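Extracellular sialidase/neuraminidase, putative (Aspergillus fumigatus, PDB 2XZI) is a KDNase of the sialidase family, probably cleaving terminal deaminoneuraminic acid (KDN) from glycosides. Local coordinates at residues L198-M203 with R216-Q221; R151-T156 with R205-R210; Q234-K239 with A289-L294; K239-D244 with A269-P274. All coordinates share one frame; numbering follows the deposited sequence.

Overall arrangement
All four contacts belong to the beta-propeller of this sialidase. Contacts 1 and 2, with centres about 5 Å apart, share one antiparallel sheet: strand 205-210 of contact 2 lies between the two strands joined in contact 1, and both reach the same bound nitrite. Contact 3 ties the hairpin turn of the next sheet to the one after it; contact 4, about 12 Å from contact 3 between centres, lies within the sheet of strands 230-234, 240-244 and 250-258 and shares Lys239. Arg242 of contact 4 bonds to Ala202, Arg205 and Asn206. A bound deamino-alpha-neuraminic acid lies about 12 Å from the Arg205 side chain, and one lies about 13 Å from that of Asn243.

Contact 1: L198-M203 with R216-Q221; sequences LVIPAM and RTWSVQ. With NO2 (nitrite ion), chain H.
Leu198 lies over one face of the Arg216 guanidinium, its CG 3.5 Å above the plane and toward the rim. A chi1 of -56°, with CG anti to the carbonyl carbon, puts it there; the two side chains cross at about a right angle, and Leu198 CD2 comes 3.7 Å from Arg216 NH2. A bend at chi2 (-68°) folds the Arg216 chain so that its guanidinium lies across the leucine; NH2 goes on to a salt bridge with Asp110 and a bond to Gly196 O, so the buried charge is paired. The Trp218 ring meets two methyls obliquely, Ile200 CD1 at 3.7 Å from CZ3 and Leu198 CD1 at 4.0 Å from CH2. Arg216 CB lies over one indole face, toward the rim, and Tyr116 and Phe118 pack edge-to-face with the ring. Ser219 turns to the other face of the sheet, where OG donates to nitrite O2 (3.0 Å). Leu198, Ile200, Arg216 and Trp218 thus meet across strand 205-210 on one face of a four-stranded antiparallel sialidase propeller blade.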
loop_
_atom_site.group_PDB
_atom_site.type_symbol
_atom_site.label_atom_id
_atom_site.label_comp_id
_atom_site.label_asym_id
_atom_site.label_seq_id
_atom_site.Cartn_x
_atom_site.Cartn_y
_atom_site.Cartn_z
ATOM N N LEU A 198 3.177 -17.506 1.143
ATOM C CA LEU A 198 3.064 -16.043 1.078
ATOM C C LEU A 198 3.463 -15.562 -0.304
ATOM O O LEU A 198 4.381 -16.103 -0.921
ATOM C CB LEU A 198 3.957 -15.366 2.111
ATOM C CG LEU A 198 3.752 -15.762 3.579
ATOM C CD1 LEU A 198 4.625 -14.917 4.491
ATOM C CD2 LEU A 198 2.298 -15.603 3.982
ATOM N N VAL A 199 2.784 -14.527 -0.794
ATOM C CA VAL A 199 3.167 -13.902 -2.051
ATOM C C VAL A 199 3.188 -12.397 -1.838
ATOM O O VAL A 199 2.181 -11.795 -1.419
ATOM C CB VAL A 199 2.198 -14.230 -3.220
ATOM C CG1 VAL A 199 2.745 -13.649 -4.522
ATOM C CG2 VAL A 199 2.031 -15.719 -3.381
ATOM N N ILE A 200 4.354 -11.816 -2.119
ATOM C CA ILE A 200 4.591 -10.381 -1.992
ATOM C C ILE A 200 4.892 -9.812 -3.378
ATOM O O ILE A 200 5.823 -10.272 -4.053
ATOM C CB ILE A 200 5.736 -10.098 -0.979
ATOM C CG1 ILE A 200 5.403 -10.688 0.411
ATOM C CG2 ILE A 200 6.035 -8.597 -0.898
ATOM C CD1 ILE A 200 5.767 -12.203 0.607
ATOM N N PRO A 201 4.097 -8.837 -3.826
ATOM C CA PRO A 201 4.345 -8.301 -5.165
ATOM C C PRO A 201 5.500 -7.327 -5.154
ATOM O O PRO A 201 5.640 -6.535 -4.222
ATOM C CB PRO A 201 3.038 -7.576 -5.498
ATOM C CG PRO A 201 2.543 -7.088 -4.161
ATOM C CD PRO A 201 2.960 -8.161 -3.163
ATOM N N ALA A 202 6.313 -7.364 -6.201
ATOM C CA ALA A 202 7.439 -6.462 -6.359
ATOM C C ALA A 202 7.671 -6.111 -7.815
ATOM O O ALA A 202 6.996 -6.643 -8.718
ATOM C CB ALA A 202 8.708 -7.050 -5.736
ATOM N N MET A 203 8.627 -5.219 -8.046
ATOM C CA MET A 203 8.944 -4.820 -9.416
ATOM C C MET A 203 9.430 -6.042 -10.217
ATOM O O MET A 203 10.367 -6.710 -9.812
ATOM C CB MET A 203 10.016 -3.737 -9.404
ATOM C CG MET A 203 10.623 -3.463 -10.774
ATOM S SD MET A 203 11.644 -1.987 -10.705
ATOM C CE MET A 203 12.807 -2.274 -12.032
ATOM N N ARG A 216 9.738 -18.230 7.237
ATOM C CA ARG A 216 9.668 -18.584 5.826
ATOM C C ARG A 216 11.003 -18.567 5.122
ATOM O O ARG A 216 11.896 -17.816 5.490
ATOM C CB ARG A 216 8.729 -17.620 5.091
ATOM C CG ARG A 216 7.299 -17.592 5.636
ATOM C CD ARG A 216 6.524 -18.883 5.401
ATOM N NE ARG A 216 5.117 -18.636 5.672
ATOM C CZ ARG A 216 4.115 -19.280 5.100
ATOM N NH1 ARG A 216 4.350 -20.253 4.212
ATOM N NH2 ARG A 216 2.869 -18.946 5.408
ATOM N N THR A 217 11.113 -19.414 4.111
ATOM C CA THR A 217 12.190 -19.278 3.150
ATOM C C THR A 217 11.641 -18.566 1.916
ATOM O O THR A 217 10.512 -18.817 1.470
ATOM C CB THR A 217 12.823 -20.625 2.829
ATOM O OG1 THR A 217 11.805 -21.517 2.405
ATOM C CG2 THR A 217 13.480 -21.194 4.079
ATOM N N TRP A 218 12.443 -17.656 1.390
ATOM C CA TRP A 218 12.008 -16.772 0.320
ATOM C C TRP A 218 12.626 -17.186 -0.999
ATOM O O TRP A 218 13.776 -17.657 -1.047
ATOM C CB TRP A 218 12.356 -15.312 0.619
ATOM C CG TRP A 218 11.944 -14.856 1.982
ATOM C CD1 TRP A 218 12.762 -14.672 3.075
ATOM C CD2 TRP A 218 10.616 -14.536 2.418
ATOM N NE1 TRP A 218 12.018 -14.267 4.158
ATOM C CE2 TRP A 218 10.700 -14.173 3.788
ATOM C CE3 TRP A 218 9.365 -14.527 1.787
ATOM C CZ2 TRP A 218 9.576 -13.785 4.531
ATOM C CZ3 TRP A 218 8.232 -14.143 2.542
ATOM C CH2 TRP A 218 8.363 -13.779 3.899
ATOM N N SER A 219 11.868 -17.002 -2.073
ATOM C CA SER A 219 12.418 -17.175 -3.419
ATOM C C SER A 219 11.771 -16.159 -4.355
ATOM O O SER A 219 10.803 -15.478 -3.974
ATOM C CB SER A 219 12.188 -18.597 -3.913
ATOM O OG SER A 219 10.818 -18.876 -3.991
ATOM N N VAL A 220 12.315 -16.034 -5.560
ATOM C CA VAL A 220 11.818 -15.061 -6.526
ATOM C C VAL A 220 11.135 -15.750 -7.699
ATOM O O VAL A 220 11.706 -16.663 -8.315
ATOM C CB VAL A 220 12.954 -14.180 -7.072
ATOM C CG1 VAL A 220 12.426 -13.232 -8.150
ATOM C CG2 VAL A 220 13.628 -13.410 -5.950
ATOM N N GLN A 221 9.931 -15.296 -8.009
ATOM C CA GLN A 221 9.221 -15.698 -9.210
ATOM C C GLN A 221 9.282 -14.538 -10.201
ATOM O O GLN A 221 8.600 -13.506 -10.025
ATOM C CB GLN A 221 7.776 -16.062 -8.880
ATOM C CG GLN A 221 6.957 -16.400 -10.107
ATOM C CD GLN A 221 5.493 -16.643 -9.793
ATOM O OE1 GLN A 221 4.857 -15.874 -9.066
ATOM N NE2 GLN A 221 4.930 -17.693 -10.383
HETATM N N NO2 H . 8.723 -19.633 -7.621
HETATM O O1 NO2 H . 7.347 -20.117 -7.529
HETATM O O2 NO2 H . 9.449 -19.954 -6.390
#

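Contact 2: R151-T156 with R205-R210; sequences RHLYLT and RNIIGR. With NO2 (nitrite ion), chain H.
Leu153 and Ile207 reach toward each other tip to tip, joining two successive four-stranded sheets of the beta-propeller, one holding strand 152-158 and the other strand 205-210. This is blade-to-blade packing: the backbones stay well apart, Leu153 CA lying 11.0 Å from Ile207 CA. The apolar part is small. Leu153 CD2 meets Ile207 CD1 at 3.7 Å, the leucine extending across the interface because its CG is anti to the backbone N (chi1 178°). Leu175 of helix 172-175 touches both residues, and Trp218 packs on Ile207 from the neighbouring strand of its own sheet.

The second kind of contact is between a methyl and a charged group. The same Leu153 CD2 stands 4.1 Å from Arg205 NH2, oblique to the guanidinium. That arginine comes from the opposite direction with an extended chain; its charge is matched by a salt bridge from NH1 to Asp183, while NE bonds to Leu175 O.

The polar interactions lie on the far side of strand 205-210, with a nitrite probably from the crystallisation liquor. Ile208 CG2 lies over one face of the Arg210 guanidinium, toward the rim, and the anion sits at its edge, near its plane. Two of its nitrogens contribute, beside Ser219 OG: Arg210 NH1 donates to nitrite O2 at 3.0 Å (154°), and Arg210 NH2 to O1 at 3.0 Å, nearly straight at 170°.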
loop_
_atom_site.group_PDB
_atom_site.type_symbol
_atom_site.label_atom_id
_atom_site.label_comp_id
_atom_site.label_asym_id
_atom_site.label_seq_id
_atom_site.Cartn_x
_atom_site.Cartn_y
_atom_site.Cartn_z
ATOM N N ARG A 151 18.750 0.593 -5.415
ATOM C CA ARG A 151 17.656 0.370 -4.481
ATOM C C ARG A 151 17.814 -0.999 -3.819
ATOM O O ARG A 151 18.007 -2.021 -4.501
ATOM C CB ARG A 151 16.318 0.518 -5.196
ATOM C CG ARG A 151 16.030 1.957 -5.590
ATOM C CD ARG A 151 15.209 2.665 -4.525
ATOM N NE ARG A 151 13.814 2.239 -4.613
ATOM C CZ ARG A 151 12.831 2.694 -3.844
ATOM N NH1 ARG A 151 13.089 3.559 -2.866
ATOM N NH2 ARG A 151 11.600 2.254 -4.053
ATOM N N HIS A 152 17.746 -1.010 -2.491
ATOM C CA HIS A 152 17.845 -2.247 -1.690
ATOM C C HIS A 152 16.470 -2.711 -1.268
ATOM O O HIS A 152 15.526 -1.935 -1.291
ATOM C CB HIS A 152 18.710 -2.020 -0.443
ATOM C CG HIS A 152 20.159 -1.816 -0.748
ATOM N ND1 HIS A 152 21.150 -2.563 -0.147
ATOM C CD2 HIS A 152 20.788 -0.952 -1.581
ATOM C CE1 HIS A 152 22.327 -2.184 -0.612
ATOM N NE2 HIS A 152 22.138 -1.200 -1.472
ATOM N N LEU A 153 16.383 -3.986 -0.910
ATOM C CA LEU A 153 15.179 -4.611 -0.407
ATOM C C LEU A 153 15.480 -5.112 0.986
ATOM O O LEU A 153 16.404 -5.914 1.187
ATOM C CB LEU A 153 14.760 -5.782 -1.311
ATOM C CG LEU A 153 13.517 -6.546 -0.838
ATOM C CD1 LEU A 153 12.286 -5.731 -1.179
ATOM C CD2 LEU A 153 13.428 -7.875 -1.498
ATOM N N TYR A 154 14.721 -4.605 1.950
ATOM C CA TYR A 154 14.868 -4.941 3.351
ATOM C C TYR A 154 13.655 -5.673 3.893
ATOM O O TYR A 154 12.539 -5.513 3.389
ATOM C CB TYR A 154 15.065 -3.653 4.128
ATOM C CG TYR A 154 16.506 -3.184 4.197
ATOM C CD1 TYR A 154 17.054 -2.347 3.215
ATOM C CD2 TYR A 154 17.320 -3.559 5.260
ATOM C CE1 TYR A 154 18.370 -1.896 3.312
ATOM C CE2 TYR A 154 18.646 -3.103 5.351
ATOM C CZ TYR A 154 19.162 -2.293 4.379
ATOM O OH TYR A 154 20.469 -1.850 4.490
ATOM N N LEU A 155 13.876 -6.454 4.945
ATOM C CA LEU A 155 12.790 -7.129 5.644
ATOM C C LEU A 155 12.906 -6.929 7.141
ATOM O O LEU A 155 13.956 -7.187 7.731
ATOM C CB LEU A 155 12.792 -8.627 5.314
ATOM C CG LEU A 155 11.715 -9.473 5.992
ATOM C CD1 LEU A 155 10.293 -9.103 5.525
ATOM C CD2 LEU A 155 11.989 -10.964 5.766
ATOM N N THR A 156 11.819 -6.461 7.745
ATOM C CA THR A 156 11.692 -6.447 9.200
ATOM C C THR A 156 10.437 -7.235 9.568
ATOM O O THR A 156 9.580 -7.517 8.713
ATOM C CB THR A 156 11.667 -5.003 9.747
ATOM O OG1 THR A 156 11.421 -5.032 11.162
ATOM C CG2 THR A 156 10.584 -4.173 9.074
ATOM N N ARG A 205 8.496 -9.023 -10.494
ATOM C CA ARG A 205 8.609 -10.320 -9.821
ATOM C C ARG A 205 7.667 -10.411 -8.642
ATOM O O ARG A 205 7.242 -9.381 -8.108
ATOM C CB ARG A 205 10.046 -10.523 -9.337
ATOM C CG ARG A 205 10.452 -9.681 -8.120
ATOM C CD ARG A 205 11.960 -9.477 -8.138
ATOM N NE ARG A 205 12.530 -8.870 -6.930
ATOM C CZ ARG A 205 12.555 -7.569 -6.635
ATOM N NH1 ARG A 205 11.954 -6.670 -7.406
ATOM N NH2 ARG A 205 13.192 -7.175 -5.536
ATOM N N ASN A 206 7.330 -11.638 -8.250
ATOM C CA ASN A 206 6.758 -11.888 -6.922
ATOM C C ASN A 206 7.835 -12.471 -6.024
ATOM O O ASN A 206 8.717 -13.206 -6.483
ATOM C CB ASN A 206 5.610 -12.887 -6.981
ATOM C CG ASN A 206 4.427 -12.389 -7.754
ATOM O OD1 ASN A 206 4.037 -11.228 -7.652
ATOM N ND2 ASN A 206 3.799 -13.297 -8.499
ATOM N N ILE A 207 7.762 -12.143 -4.744
ATOM C CA ILE A 207 8.583 -12.804 -3.734
ATOM C C ILE A 207 7.686 -13.838 -3.067
ATOM O O ILE A 207 6.587 -13.521 -2.622
ATOM C CB ILE A 207 9.126 -11.782 -2.717
ATOM C CG1 ILE A 207 10.113 -10.849 -3.415
ATOM C CG2 ILE A 207 9.832 -12.484 -1.558
ATOM C CD1 ILE A 207 10.333 -9.529 -2.715
ATOM N N ILE A 208 8.135 -15.087 -3.037
ATOM C CA ILE A 208 7.326 -16.166 -2.510
ATOM C C ILE A 208 7.919 -16.674 -1.212
ATOM O O ILE A 208 9.130 -16.945 -1.137
ATOM C CB ILE A 208 7.264 -17.350 -3.504
ATOM C CG1 ILE A 208 7.039 -16.863 -4.948
ATOM C CG2 ILE A 208 6.249 -18.393 -3.032
ATOM C CD1 ILE A 208 5.723 -16.090 -5.209
ATOM N N GLY A 209 7.065 -16.793 -0.195
ATOM C CA GLY A 209 7.479 -17.343 1.081
ATOM C C GLY A 209 6.883 -18.713 1.252
ATOM O O GLY A 209 5.677 -18.897 1.091
ATOM N N ARG A 210 7.745 -19.671 1.603
ATOM C CA ARG A 210 7.328 -21.048 1.829
ATOM C C ARG A 210 7.813 -21.548 3.183
ATOM O O ARG A 210 8.752 -20.993 3.771
ATOM C CB ARG A 210 7.853 -21.954 0.702
ATOM C CG ARG A 210 7.177 -21.706 -0.648
ATOM C CD ARG A 210 7.653 -22.747 -1.665
ATOM N NE ARG A 210 6.982 -22.664 -2.959
ATOM C CZ ARG A 210 7.369 -21.852 -3.943
ATOM N NH1 ARG A 210 8.369 -21.003 -3.748
ATOM N NH2 ARG A 210 6.744 -21.869 -5.107
HETATM N N NO2 H . 8.723 -19.633 -7.621
HETATM O O1 NO2 H . 7.347 -20.117 -7.529
HETATM O O2 NO2 H . 9.449 -19.954 -6.390
#

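Contact 3: Q234-K239 with A289-L294; sequences QTPDGK and ARTIFL
Pro236 packs against Ala289 through one edge of its ring, with Pro236 CG and CB each 3.7 Å from Ala289 CB. This is the apolar part of the contact; beside it, Pro236 CD passes Thr291 OG1 at 3.9 Å without bonding.

Water provides the polar link. One molecule donates both to Gln234 O and to Thr291 OG1, at 2.7 Å from the latter. Thr291 OG1 is placed for this by a chi1 of -55°, which sets it anti to the carbonyl carbon, facing the turn.

Residues 235-238 form a type I beta turn, closed by Gly238 N bonding to Thr235 O, at the end of the hairpin between strands 230-234 and 240-244, and strand 290-294 belongs to the next sheet of the propeller. Within the turn, Asp237 OD1 accepts from Thr235 OG1 at 2.6 Å and from the backbone N of Lys239, the latter forming an Asx turn; the two donors approach from opposite faces of the carboxylate plane. Gln234 NE2, with its partner in the amide plane, bonds almost straight (173°) to Gly238 O.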
loop_
_atom_site.group_PDB
_atom_site.type_symbol
_atom_site.label_atom_id
_atom_site.label_comp_id
_atom_site.label_asym_id
_atom_site.label_seq_id
_atom_site.Cartn_x
_atom_site.Cartn_y
_atom_site.Cartn_z
ATOM N N GLN A 234 -5.403 -13.508 -4.593
ATOM C CA GLN A 234 -5.828 -14.836 -4.982
ATOM C C GLN A 234 -7.313 -14.728 -5.272
ATOM O O GLN A 234 -8.090 -14.338 -4.412
ATOM C CB GLN A 234 -5.575 -15.833 -3.863
ATOM C CG GLN A 234 -5.720 -17.270 -4.322
ATOM C CD GLN A 234 -5.476 -18.280 -3.222
ATOM O OE1 GLN A 234 -5.475 -17.965 -2.019
ATOM N NE2 GLN A 234 -5.283 -19.526 -3.637
ATOM N N THR A 235 -7.669 -15.022 -6.511
ATOM C CA THR A 235 -9.043 -14.897 -6.988
ATOM C C THR A 235 -9.871 -16.078 -6.469
ATOM O O THR A 235 -9.302 -17.037 -5.943
ATOM C CB THR A 235 -9.097 -14.706 -8.528
ATOM O OG1 THR A 235 -8.208 -15.625 -9.167
ATOM C CG2 THR A 235 -8.635 -13.292 -8.878
ATOM N N PRO A 236 -11.211 -15.990 -6.560
ATOM C CA PRO A 236 -12.012 -17.060 -5.971
ATOM C C PRO A 236 -11.718 -18.451 -6.546
ATOM O O PRO A 236 -11.834 -19.430 -5.816
ATOM C CB PRO A 236 -13.451 -16.621 -6.264
ATOM C CG PRO A 236 -13.359 -15.103 -6.285
ATOM C CD PRO A 236 -12.050 -14.845 -6.971
ATOM N N ASP A 237 -11.299 -18.518 -7.809
ATOM C CA ASP A 237 -10.853 -19.786 -8.416
ATOM C C ASP A 237 -9.539 -20.357 -7.844
ATOM O O ASP A 237 -9.135 -21.460 -8.222
ATOM C CB ASP A 237 -10.806 -19.669 -9.955
ATOM C CG ASP A 237 -9.780 -18.638 -10.451
ATOM O OD1 ASP A 237 -9.027 -18.089 -9.624
ATOM O OD2 ASP A 237 -9.725 -18.353 -11.670
ATOM N N GLY A 238 -8.881 -19.623 -6.939
ATOM C CA GLY A 238 -7.645 -20.076 -6.283
ATOM C C GLY A 238 -6.379 -19.696 -7.041
ATOM O O GLY A 238 -5.264 -19.905 -6.552
ATOM N N LYS A 239 -6.553 -19.128 -8.231
ATOM C CA LYS A 239 -5.438 -18.675 -9.053
ATOM C C LYS A 239 -4.898 -17.327 -8.538
ATOM O O LYS A 239 -5.541 -16.679 -7.698
ATOM C CB LYS A 239 -5.848 -18.608 -10.523
ATOM C CG LYS A 239 -6.227 -19.994 -11.097
ATOM C CD LYS A 239 -5.899 -20.079 -12.582
ATOM C CE LYS A 239 -6.110 -21.496 -13.123
ATOM N NZ LYS A 239 -5.739 -21.624 -14.574
ATOM N N ALA A 289 -18.636 -14.965 -3.628
ATOM C CA ALA A 289 -17.224 -14.622 -3.471
ATOM C C ALA A 289 -16.954 -13.229 -4.029
ATOM O O ALA A 289 -17.521 -12.855 -5.061
ATOM C CB ALA A 289 -16.363 -15.644 -4.166
ATOM N N ARG A 290 -16.109 -12.461 -3.338
ATOM C CA ARG A 290 -15.845 -11.073 -3.732
ATOM C C ARG A 290 -14.366 -10.711 -3.666
ATOM O O ARG A 290 -13.677 -11.053 -2.696
ATOM C CB ARG A 290 -16.639 -10.110 -2.837
ATOM C CG ARG A 290 -18.178 -10.338 -2.816
ATOM C CD ARG A 290 -18.859 -9.297 -1.937
ATOM N NE ARG A 290 -20.187 -9.642 -1.404
ATOM C CZ ARG A 290 -20.402 -10.369 -0.306
ATOM N NH1 ARG A 290 -19.399 -10.915 0.377
ATOM N NH2 ARG A 290 -21.642 -10.556 0.113
ATOM N N THR A 291 -13.904 -9.991 -4.691
ATOM C CA THR A 291 -12.620 -9.324 -4.710
ATOM C C THR A 291 -12.937 -7.845 -4.768
ATOM O O THR A 291 -13.852 -7.420 -5.498
ATOM C CB THR A 291 -11.790 -9.708 -5.950
ATOM O OG1 THR A 291 -11.642 -11.129 -6.025
ATOM C CG2 THR A 291 -10.404 -9.099 -5.902
ATOM N N ILE A 292 -12.200 -7.065 -3.977
ATOM C CA ILE A 292 -12.329 -5.611 -3.906
ATOM C C ILE A 292 -11.115 -4.955 -4.584
ATOM O O ILE A 292 -9.981 -5.420 -4.447
ATOM C CB ILE A 292 -12.403 -5.113 -2.422
ATOM C CG1 ILE A 292 -13.260 -6.023 -1.512
ATOM C CG2 ILE A 292 -12.838 -3.642 -2.387
ATOM C CD1 ILE A 292 -14.749 -6.175 -1.920
ATOM N N PHE A 293 -11.365 -3.879 -5.331
ATOM C CA PHE A 293 -10.299 -3.113 -5.981
ATOM C C PHE A 293 -10.483 -1.621 -5.711
ATOM O O PHE A 293 -11.617 -1.132 -5.660
ATOM C CB PHE A 293 -10.270 -3.379 -7.488
ATOM C CG PHE A 293 -9.151 -2.672 -8.189
ATOM C CD1 PHE A 293 -7.834 -3.105 -8.045
ATOM C CD2 PHE A 293 -9.403 -1.546 -8.974
ATOM C CE1 PHE A 293 -6.785 -2.451 -8.673
ATOM C CE2 PHE A 293 -8.350 -0.876 -9.611
ATOM C CZ PHE A 293 -7.032 -1.334 -9.458
ATOM N N LEU A 294 -9.371 -0.904 -5.539
ATOM C CA LEU A 294 -9.393 0.535 -5.292
ATOM C C LEU A 294 -8.266 1.216 -6.048
ATOM O O LEU A 294 -7.106 0.811 -5.959
ATOM C CB LEU A 294 -9.209 0.794 -3.796
ATOM C CG LEU A 294 -9.142 2.238 -3.299
ATOM C CD1 LEU A 294 -10.339 3.097 -3.678
ATOM C CD2 LEU A 294 -8.997 2.178 -1.774
HETATM O O HOH W 1 -10.656 -12.885 -4.163
#

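Contact 4: K239-D244 with A269-P274; sequences KLYRND and AGLPDP
The Asn243 amide and the Tyr241 phenol present their polar ends to Leu271, whose CD1 is 3.5 Å from Asn243 ND2 and 4.1 Å from Tyr241 OH. Those two ends are themselves joined: Asn243 ND2 donates to Tyr241 OH at 2.9 Å, the hydroxyl lying near the amide plane. Both side chains place CG anti to the backbone N (chi1 167° for Tyr241), which sends them off the same face of the strand, and Leu271 comes in from the opposite direction to the tyrosine. Asn243 OD1 takes a hydrogen bond from Arg252 NE, which further fixes the turn of the amide. Arg242 and Asp244 form a side-on salt bridge at the guanidinium edge, with Arg242 NE at 2.9 Å from the syn lone pair of Asp244 OD1 and NH2 at 2.8 Å from OD2. Between the segments runs strand 250-258, which pairs with both strand 240-244 and strand 272-273; its Val254 touches Tyr241 and Asn243, while its Arg252 packs on Leu271 and salt-bridges Asp273.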
loop_
_atom_site.group_PDB
_atom_site.type_symbol
_atom_site.label_atom_id
_atom_site.label_comp_id
_atom_site.label_asym_id
_atom_site.label_seq_id
_atom_site.Cartn_x
_atom_site.Cartn_y
_atom_site.Cartn_z
ATOM N N LYS A 239 -6.553 -19.128 -8.231
ATOM C CA LYS A 239 -5.438 -18.675 -9.053
ATOM C C LYS A 239 -4.898 -17.327 -8.538
ATOM O O LYS A 239 -5.541 -16.679 -7.698
ATOM C CB LYS A 239 -5.848 -18.608 -10.523
ATOM C CG LYS A 239 -6.227 -19.994 -11.097
ATOM C CD LYS A 239 -5.899 -20.079 -12.582
ATOM C CE LYS A 239 -6.110 -21.496 -13.123
ATOM N NZ LYS A 239 -5.739 -21.624 -14.574
ATOM N N LEU A 240 -3.720 -16.933 -9.020
ATOM C CA LEU A 240 -3.117 -15.637 -8.674
ATOM C C LEU A 240 -3.447 -14.612 -9.733
ATOM O O LEU A 240 -3.632 -14.936 -10.911
ATOM C CB LEU A 240 -1.592 -15.745 -8.551
ATOM C CG LEU A 240 -1.038 -16.714 -7.498
ATOM C CD1 LEU A 240 0.487 -16.763 -7.511
ATOM C CD2 LEU A 240 -1.557 -16.359 -6.106
ATOM N N TYR A 241 -3.470 -13.353 -9.309
ATOM C CA TYR A 241 -3.872 -12.236 -10.154
ATOM C C TYR A 241 -2.962 -11.071 -9.796
ATOM O O TYR A 241 -2.974 -10.629 -8.641
ATOM C CB TYR A 241 -5.353 -11.933 -9.851
ATOM C CG TYR A 241 -5.993 -10.639 -10.340
ATOM C CD1 TYR A 241 -5.910 -9.473 -9.581
ATOM C CD2 TYR A 241 -6.760 -10.604 -11.502
ATOM C CE1 TYR A 241 -6.538 -8.308 -9.985
ATOM C CE2 TYR A 241 -7.389 -9.428 -11.920
ATOM C CZ TYR A 241 -7.275 -8.287 -11.152
ATOM O OH TYR A 241 -7.886 -7.109 -11.551
ATOM N N ARG A 242 -2.152 -10.617 -10.763
ATOM C CA ARG A 242 -1.373 -9.391 -10.617
ATOM C C ARG A 242 -2.127 -8.255 -11.284
ATOM O O ARG A 242 -2.636 -8.404 -12.404
ATOM C CB ARG A 242 0.020 -9.494 -11.257
ATOM C CG ARG A 242 1.091 -10.205 -10.435
ATOM C CD ARG A 242 1.748 -9.314 -9.343
ATOM N NE ARG A 242 2.490 -8.149 -9.846
ATOM C CZ ARG A 242 3.774 -7.869 -9.590
ATOM N NH1 ARG A 242 4.513 -8.665 -8.828
ATOM N NH2 ARG A 242 4.331 -6.772 -10.102
ATOM N N ASN A 243 -2.219 -7.125 -10.594
ATOM C CA ASN A 243 -2.860 -5.933 -11.134
ATOM C C ASN A 243 -1.915 -4.771 -10.856
ATOM O O ASN A 243 -1.773 -4.307 -9.716
ATOM C CB ASN A 243 -4.252 -5.766 -10.504
ATOM C CG ASN A 243 -4.995 -4.547 -11.010
ATOM O OD1 ASN A 243 -4.416 -3.469 -11.132
ATOM N ND2 ASN A 243 -6.289 -4.702 -11.277
ATOM N N ASP A 244 -1.203 -4.351 -11.897
ATOM C CA ASP A 244 -0.070 -3.454 -11.753
ATOM C C ASP A 244 -0.371 -2.067 -12.297
ATOM O O ASP A 244 -1.198 -1.890 -13.214
ATOM C CB ASP A 244 1.136 -4.018 -12.518
ATOM C CG ASP A 244 1.770 -5.229 -11.839
ATOM O OD1 ASP A 244 1.143 -5.824 -10.940
ATOM O OD2 ASP A 244 2.896 -5.603 -12.220
ATOM N N ALA A 269 -9.373 -2.874 -19.792
ATOM C CA ALA A 269 -10.113 -1.706 -20.265
ATOM C C ALA A 269 -11.227 -1.279 -19.302
ATOM O O ALA A 269 -11.754 -0.169 -19.407
ATOM C CB ALA A 269 -10.664 -1.961 -21.674
ATOM N N GLY A 270 -11.560 -2.157 -18.354
ATOM C CA GLY A 270 -12.573 -1.864 -17.332
ATOM C C GLY A 270 -12.023 -1.054 -16.160
ATOM O O GLY A 270 -12.798 -0.579 -15.320
ATOM N N LEU A 271 -10.699 -0.882 -16.123
ATOM C CA LEU A 271 -10.014 -0.235 -14.987
ATOM C C LEU A 271 -9.056 0.885 -15.425
ATOM O O LEU A 271 -7.834 0.702 -15.443
ATOM C CB LEU A 271 -9.269 -1.280 -14.139
ATOM C CG LEU A 271 -10.089 -2.400 -13.489
ATOM C CD1 LEU A 271 -9.153 -3.402 -12.810
ATOM C CD2 LEU A 271 -11.157 -1.844 -12.515
ATOM N N PRO A 272 -9.610 2.050 -15.794
ATOM C CA PRO A 272 -8.774 3.209 -16.095
ATOM C C PRO A 272 -7.869 3.550 -14.905
ATOM O O PRO A 272 -8.240 3.324 -13.750
ATOM C CB PRO A 272 -9.808 4.312 -16.370
ATOM C CG PRO A 272 -11.029 3.881 -15.626
ATOM C CD PRO A 272 -11.042 2.391 -15.789
ATOM N N ASP A 273 -6.673 4.043 -15.206
ATOM C CA ASP A 273 -5.697 4.376 -14.176
ATOM C C ASP A 273 -4.798 5.477 -14.733
ATOM O O ASP A 273 -4.468 5.446 -15.922
ATOM C CB ASP A 273 -4.872 3.135 -13.834
ATOM C CG ASP A 273 -3.887 3.390 -12.707
ATOM O OD1 ASP A 273 -2.766 3.864 -12.978
ATOM O OD2 ASP A 273 -4.257 3.140 -11.530
ATOM N N PRO A 274 -4.381 6.445 -13.898
ATOM C CA PRO A 274 -3.588 7.585 -14.380
ATOM C C PRO A 274 -2.084 7.375 -14.193
ATOM O O PRO A 274 -1.350 8.338 -14.109
ATOM C CB PRO A 274 -4.095 8.735 -13.498
ATOM C CG PRO A 274 -4.308 8.037 -12.139
ATOM C CD PRO A 274 -4.825 6.646 -12.500
#